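Local coordinates for protein pectate lyase 1 (Juniperus ashei, PDB 1PXZ) that cleaves pectate by beta-elimination, though with low activity, as a calcium-dependent pectin-degrading lyase, and is the major allergen of mountain cedar pollen, at residues K90-R95 with V116-L121; D98-N103 with S120-G125. All blocks are in the same frame, centred on the assembly; numbering follows the deposited sequence.

Contact 1: K90-R95 with V116-L121; sequences KTIDGR and VILHSL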
loop_
_atom_site.group_PDB
_atom_site.type_symbol
_atom_site.label_atom_id
_atom_site.label_comp_id
_atom_site.label_asym_id
_atom_site.label_seq_id
_atom_site.Cartn_x
_atom_site.Cartn_y
_atom_site.Cartn_z
ATOM N N LYS A 90 -8.898 -8.210 10.162
ATOM C CA LYS A 90 -8.110 -9.349 9.712
ATOM C C LYS A 90 -6.647 -8.915 9.594
ATOM O O LYS A 90 -6.448 -7.768 9.194
ATOM C CB LYS A 90 -8.540 -9.858 8.336
ATOM C CG LYS A 90 -9.940 -10.448 8.241
ATOM C CD LYS A 90 -10.065 -11.696 9.096
ATOM C CE LYS A 90 -11.506 -12.204 9.102
ATOM N NZ LYS A 90 -12.342 -11.278 9.942
ATOM N N THR A 91 -5.713 -9.794 9.901
ATOM C CA THR A 91 -4.311 -9.656 9.518
ATOM C C THR A 91 -3.992 -10.829 8.595
ATOM O O THR A 91 -4.373 -11.953 8.933
ATOM C CB THR A 91 -3.359 -9.673 10.718
ATOM O OG1 THR A 91 -3.674 -8.510 11.504
ATOM C CG2 THR A 91 -1.907 -9.593 10.273
ATOM N N ILE A 92 -3.364 -10.542 7.468
ATOM C CA ILE A 92 -2.767 -11.679 6.712
ATOM C C ILE A 92 -1.271 -11.497 6.884
ATOM O O ILE A 92 -0.727 -10.493 6.430
ATOM C CB ILE A 92 -3.266 -11.698 5.275
ATOM C CG1 ILE A 92 -4.809 -11.629 5.226
ATOM C CG2 ILE A 92 -2.709 -12.890 4.509
ATOM C CD1 ILE A 92 -5.364 -11.719 3.807
ATOM N N ASP A 93 -0.631 -12.424 7.578
ATOM C CA ASP A 93 0.749 -12.285 8.034
ATOM C C ASP A 93 1.623 -13.354 7.391
ATOM O O ASP A 93 1.548 -14.525 7.788
ATOM C CB ASP A 93 0.739 -12.345 9.569
ATOM C CG ASP A 93 2.069 -12.440 10.271
ATOM O OD1 ASP A 93 3.155 -12.271 9.674
ATOM O OD2 ASP A 93 2.108 -12.712 11.501
ATOM N N GLY A 94 2.465 -12.996 6.421
ATOM C CA GLY A 94 3.356 -13.935 5.753
ATOM C C GLY A 94 4.684 -14.232 6.404
ATOM O O GLY A 94 5.559 -14.897 5.836
ATOM N N ARG A 95 4.940 -13.733 7.619
ATOM C CA ARG A 95 6.207 -14.006 8.273
ATOM C C ARG A 95 6.318 -15.505 8.556
ATOM O O ARG A 95 5.339 -16.061 9.048
ATOM C CB ARG A 95 6.374 -13.242 9.599
ATOM C CG ARG A 95 6.589 -11.728 9.316
ATOM C CD ARG A 95 6.535 -10.974 10.645
ATOM N NE ARG A 95 5.229 -11.116 11.298
ATOM C CZ ARG A 95 4.906 -10.560 12.462
ATOM N NH1 ARG A 95 5.806 -9.816 13.108
ATOM N NH2 ARG A 95 3.699 -10.744 12.989
ATOM N N VAL A 116 -7.661 -3.751 8.597
ATOM C CA VAL A 116 -7.003 -4.814 7.837
ATOM C C VAL A 116 -5.501 -4.522 7.739
ATOM O O VAL A 116 -5.132 -3.428 7.288
ATOM C CB VAL A 116 -7.570 -4.973 6.422
ATOM C CG1 VAL A 116 -6.737 -5.993 5.635
ATOM C CG2 VAL A 116 -9.037 -5.374 6.436
ATOM N N ILE A 117 -4.688 -5.492 8.157
ATOM C CA ILE A 117 -3.244 -5.477 8.028
ATOM C C ILE A 117 -2.812 -6.533 7.004
ATOM O O ILE A 117 -3.148 -7.708 7.141
ATOM C CB ILE A 117 -2.520 -5.745 9.357
ATOM C CG1 ILE A 117 -2.823 -4.676 10.432
ATOM C CG2 ILE A 117 -1.024 -5.887 9.164
ATOM C CD1 ILE A 117 -2.280 -5.075 11.797
ATOM N N LEU A 118 -2.066 -6.101 5.988
ATOM C CA LEU A 118 -1.522 -7.061 5.020
ATOM C C LEU A 118 -0.010 -6.971 5.155
ATOM O O LEU A 118 0.525 -5.902 4.892
ATOM C CB LEU A 118 -1.951 -6.769 3.601
ATOM C CG LEU A 118 -3.459 -6.738 3.337
ATOM C CD1 LEU A 118 -3.739 -6.234 1.936
ATOM C CD2 LEU A 118 -4.072 -8.127 3.553
ATOM N N HIS A 119 0.633 -8.056 5.562
ATOM C CA HIS A 119 2.036 -7.955 5.897
ATOM C C HIS A 119 2.848 -9.165 5.432
ATOM O O HIS A 119 2.423 -10.301 5.639
ATOM C CB HIS A 119 2.121 -7.827 7.409
ATOM C CG HIS A 119 3.463 -7.939 8.039
ATOM N ND1 HIS A 119 4.308 -6.852 8.180
ATOM C CD2 HIS A 119 4.102 -8.991 8.607
ATOM C CE1 HIS A 119 5.427 -7.250 8.792
ATOM N NE2 HIS A 119 5.325 -8.545 9.054
ATOM N N SER A 120 3.987 -8.869 4.854
ATOM C CA SER A 120 5.025 -9.818 4.453
ATOM C C SER A 120 4.543 -10.874 3.466
ATOM O O SER A 120 4.883 -12.066 3.554
ATOM C CB SER A 120 5.639 -10.435 5.715
ATOM O OG SER A 120 6.879 -11.051 5.418
ATOM N N LEU A 121 3.789 -10.395 2.486
ATOM C CA LEU A 121 3.337 -11.200 1.364
ATOM C C LEU A 121 4.087 -10.856 0.080
ATOM O O LEU A 121 4.464 -9.711 -0.190
ATOM C CB LEU A 121 1.847 -10.988 1.081
ATOM C CG LEU A 121 0.900 -11.148 2.267
ATOM C CD1 LEU A 121 -0.515 -10.722 1.906
ATOM C CD2 LEU A 121 0.981 -12.599 2.759
HETATM O O HOH W 1 7.989 -13.836 4.825
#
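The H119 ring and the R95 guanidinium stand almost perpendicular, their planes 84° apart, with D93 joining the group. R95 CD reaches the rim of the imidazole near its plane, 3.1 Å from H119 NE2, and D93 OD1 lies at the same edge, 3.6 Å from H119 CD2. In the plane of the guanidinium sits the D93 carboxylate, gripped side-on: R95 NE bonds D93 OD1 at 2.9 Å and R95 NH2 bonds D93 OD2, both arriving from above the carboxylate plane. A bend at chi3 (-62°) folds the arginine back for this grip. D93 OD1 also accepts from R95 N, closing an Asx turn where the strand ends. R18 and W69 hold OD2, while H119 ND1 bonds D164. In the backbone, strands 90-93 and 116-119 run almost exactly parallel, tied by four bonds; the straightest, G94 N to H119 O (2.8 Å, 177°), extends the pairing past the first strand. G94 has no side chain, and a CB would collide with S120 O. On the face of I92 and L118, I92 CD1 meets L118 CD2 at 3.8 Å, while I92 CG2 touches L121 CD1. The D93-R95 pair and Asx turn hold the chain where this beta-helix strand ends, with I92, L118 and L121 on the opposite face. A buried carboxylate with this many donors would be expected to remain ionised, its charge offset by two arginines.

Contact 2: D98-N103 with S120-G125; sequences DVHLGN and SLHIHG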
loop_
_atom_site.group_PDB
_atom_site.type_symbol
_atom_site.label_atom_id
_atom_site.label_comp_id
_atom_site.label_asym_id
_atom_site.label_seq_id
_atom_site.Cartn_x
_atom_site.Cartn_y
_atom_site.Cartn_z
ATOM N N ASP A 98 7.149 -18.454 2.779
ATOM C CA ASP A 98 7.223 -17.794 1.479
ATOM C C ASP A 98 5.863 -17.896 0.818
ATOM O O ASP A 98 5.629 -18.938 0.198
ATOM C CB ASP A 98 8.243 -18.480 0.576
ATOM C CG ASP A 98 9.654 -18.380 1.120
ATOM O OD1 ASP A 98 9.882 -17.470 1.949
ATOM O OD2 ASP A 98 10.508 -19.201 0.717
ATOM N N VAL A 99 5.056 -16.857 0.965
ATOM C CA VAL A 99 3.710 -16.836 0.404
ATOM C C VAL A 99 3.636 -15.931 -0.816
ATOM O O VAL A 99 3.992 -14.759 -0.705
ATOM C CB VAL A 99 2.742 -16.311 1.477
ATOM C CG1 VAL A 99 1.328 -16.267 0.944
ATOM C CG2 VAL A 99 2.929 -17.197 2.703
ATOM N N HIS A 100 3.197 -16.499 -1.924
ATOM C CA HIS A 100 3.086 -15.827 -3.204
ATOM C C HIS A 100 1.646 -15.923 -3.676
ATOM O O HIS A 100 1.175 -17.049 -3.869
ATOM C CB HIS A 100 4.020 -16.427 -4.256
ATOM C CG HIS A 100 5.480 -16.182 -4.028
ATOM N ND1 HIS A 100 6.227 -16.767 -3.041
ATOM C CD2 HIS A 100 6.353 -15.376 -4.681
ATOM C CE1 HIS A 100 7.470 -16.348 -3.093
ATOM N NE2 HIS A 100 7.578 -15.489 -4.095
ATOM N N LEU A 101 0.994 -14.775 -3.846
ATOM C CA LEU A 101 -0.339 -14.647 -4.408
ATOM C C LEU A 101 -0.266 -14.023 -5.800
ATOM O O LEU A 101 0.699 -13.309 -6.096
ATOM C CB LEU A 101 -1.248 -13.760 -3.538
ATOM C CG LEU A 101 -1.174 -14.037 -2.033
ATOM C CD1 LEU A 101 -2.052 -13.093 -1.223
ATOM C CD2 LEU A 101 -1.564 -15.494 -1.789
ATOM N N GLY A 102 -1.258 -14.246 -6.643
ATOM C CA GLY A 102 -1.342 -13.734 -7.995
ATOM C C GLY A 102 -1.129 -14.896 -8.963
ATOM O O GLY A 102 -2.052 -15.695 -9.152
ATOM N N ASN A 103 0.059 -14.978 -9.560
ATOM C CA ASN A 103 0.354 -16.198 -10.336
ATOM C C ASN A 103 -0.649 -16.452 -11.449
ATOM O O ASN A 103 -0.994 -17.612 -11.716
ATOM C CB ASN A 103 0.370 -17.373 -9.353
ATOM C CG ASN A 103 1.286 -17.212 -8.157
ATOM O OD1 ASN A 103 2.490 -16.995 -8.335
ATOM N ND2 ASN A 103 0.791 -17.315 -6.916
ATOM N N SER A 120 3.987 -8.869 4.854
ATOM C CA SER A 120 5.025 -9.818 4.453
ATOM C C SER A 120 4.543 -10.874 3.466
ATOM O O SER A 120 4.883 -12.066 3.554
ATOM C CB SER A 120 5.639 -10.435 5.715
ATOM O OG SER A 120 6.879 -11.051 5.418
ATOM N N LEU A 121 3.789 -10.395 2.486
ATOM C CA LEU A 121 3.337 -11.200 1.364
ATOM C C LEU A 121 4.087 -10.856 0.080
ATOM O O LEU A 121 4.464 -9.711 -0.190
ATOM C CB LEU A 121 1.847 -10.988 1.081
ATOM C CG LEU A 121 0.900 -11.148 2.267
ATOM C CD1 LEU A 121 -0.515 -10.722 1.906
ATOM C CD2 LEU A 121 0.981 -12.599 2.759
ATOM N N HIS A 122 4.266 -11.889 -0.748
ATOM C CA HIS A 122 4.686 -11.611 -2.124
ATOM C C HIS A 122 3.445 -11.553 -3.009
ATOM O O HIS A 122 2.669 -12.529 -2.979
ATOM C CB HIS A 122 5.582 -12.702 -2.666
ATOM C CG HIS A 122 6.816 -13.021 -1.893
ATOM N ND1 HIS A 122 8.045 -12.523 -2.297
ATOM C CD2 HIS A 122 7.040 -13.781 -0.793
ATOM C CE1 HIS A 122 8.974 -12.959 -1.461
ATOM N NE2 HIS A 122 8.399 -13.720 -0.542
ATOM N N ILE A 123 3.200 -10.519 -3.782
ATOM C CA ILE A 123 2.054 -10.557 -4.703
ATOM C C ILE A 123 2.564 -10.164 -6.077
ATOM O O ILE A 123 3.150 -9.093 -6.205
ATOM C CB ILE A 123 0.891 -9.654 -4.279
ATOM C CG1 ILE A 123 0.521 -9.826 -2.809
ATOM C CG2 ILE A 123 -0.312 -9.872 -5.183
ATOM C CD1 ILE A 123 -0.548 -8.897 -2.275
ATOM N N HIS A 124 2.370 -11.031 -7.065
ATOM C CA HIS A 124 2.809 -10.696 -8.417
ATOM C C HIS A 124 2.029 -11.512 -9.441
ATOM O O HIS A 124 1.466 -12.539 -9.056
ATOM C CB HIS A 124 4.307 -10.960 -8.555
ATOM C CG HIS A 124 4.661 -12.351 -8.147
ATOM N ND1 HIS A 124 4.381 -13.423 -8.974
ATOM C CD2 HIS A 124 5.253 -12.859 -7.043
ATOM C CE1 HIS A 124 4.790 -14.535 -8.394
ATOM N NE2 HIS A 124 5.316 -14.219 -7.227
ATOM N N GLY A 125 2.012 -11.031 -10.670
ATOM C CA GLY A 125 1.278 -11.670 -11.743
ATOM C C GLY A 125 -0.230 -11.587 -11.568
ATOM O O GLY A 125 -0.935 -12.441 -12.109
HETATM O O HOH W 2 9.482 -14.733 2.558
HETATM O O HOH W 3 5.813 -14.542 2.453
#
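S120 opens the second segment with its carbonyl: one water bridges S120 O and V99 N, spanning the strands before direct pairing begins. At L121, CD2 lies alongside V99 CG1 (4.1 Å) and CD1 approaches L101 CD1. H122 then starts the regular bonding, its N donating to V99 O nearly along the C=O axis and its O accepting from L101 N. Its ring makes an offset stack with that of H100, centroids 3.9 Å apart and planes only 6° from parallel, with H100 NE2 over the face near H122 CG. Both rings leave the backbone with CG anti to the carbonyl carbon, which sets them side by side. I123, on the reverse face, brings CG2 to 3.7 Å from L101 O, with a looser approach to L101 CB. H124 takes the crowded first torsion, CG between backbone N and carbonyl carbon (chi1 53°), and thereby brings NE2 to the edge of the H100 ring, 3.0 Å from H100 CD2; these two rings meet rim to rim at 67°. The backbone of H124 donates to L101 O and accepts from N103 N (2.9 Å), carrying the register to G125, whose positive phi suits glycine. Strands 76-78, 99-102, 122-124 and 167-169 pair in that order, the successive-coil stacking of a parallel beta-helix, and L101, L121 and I123 pack inside it on L108 of strand 108-111.

Overall arrangement
Contacts 1 and 2 join the same two successive coils of the beta-helix: strand 90-93 leads to 99-102 and strand 114-119 to 122-124, so the pairing is made twice, with S120 and L121 shared at the bend. Their centres are 12 Å apart. Contact 1 is wholly buried and its strands are almost exactly parallel; contact 2 is only partly buried and its strands diverge by 26°. Both put aliphatic side chains against L108 inside the coil. The other face differs: in contact 1 it holds T91 and I117 and, toward the end of the strand, a charged network reaching R18 and D164, whereas in contact 2 it bears a cluster of partly exposed histidines.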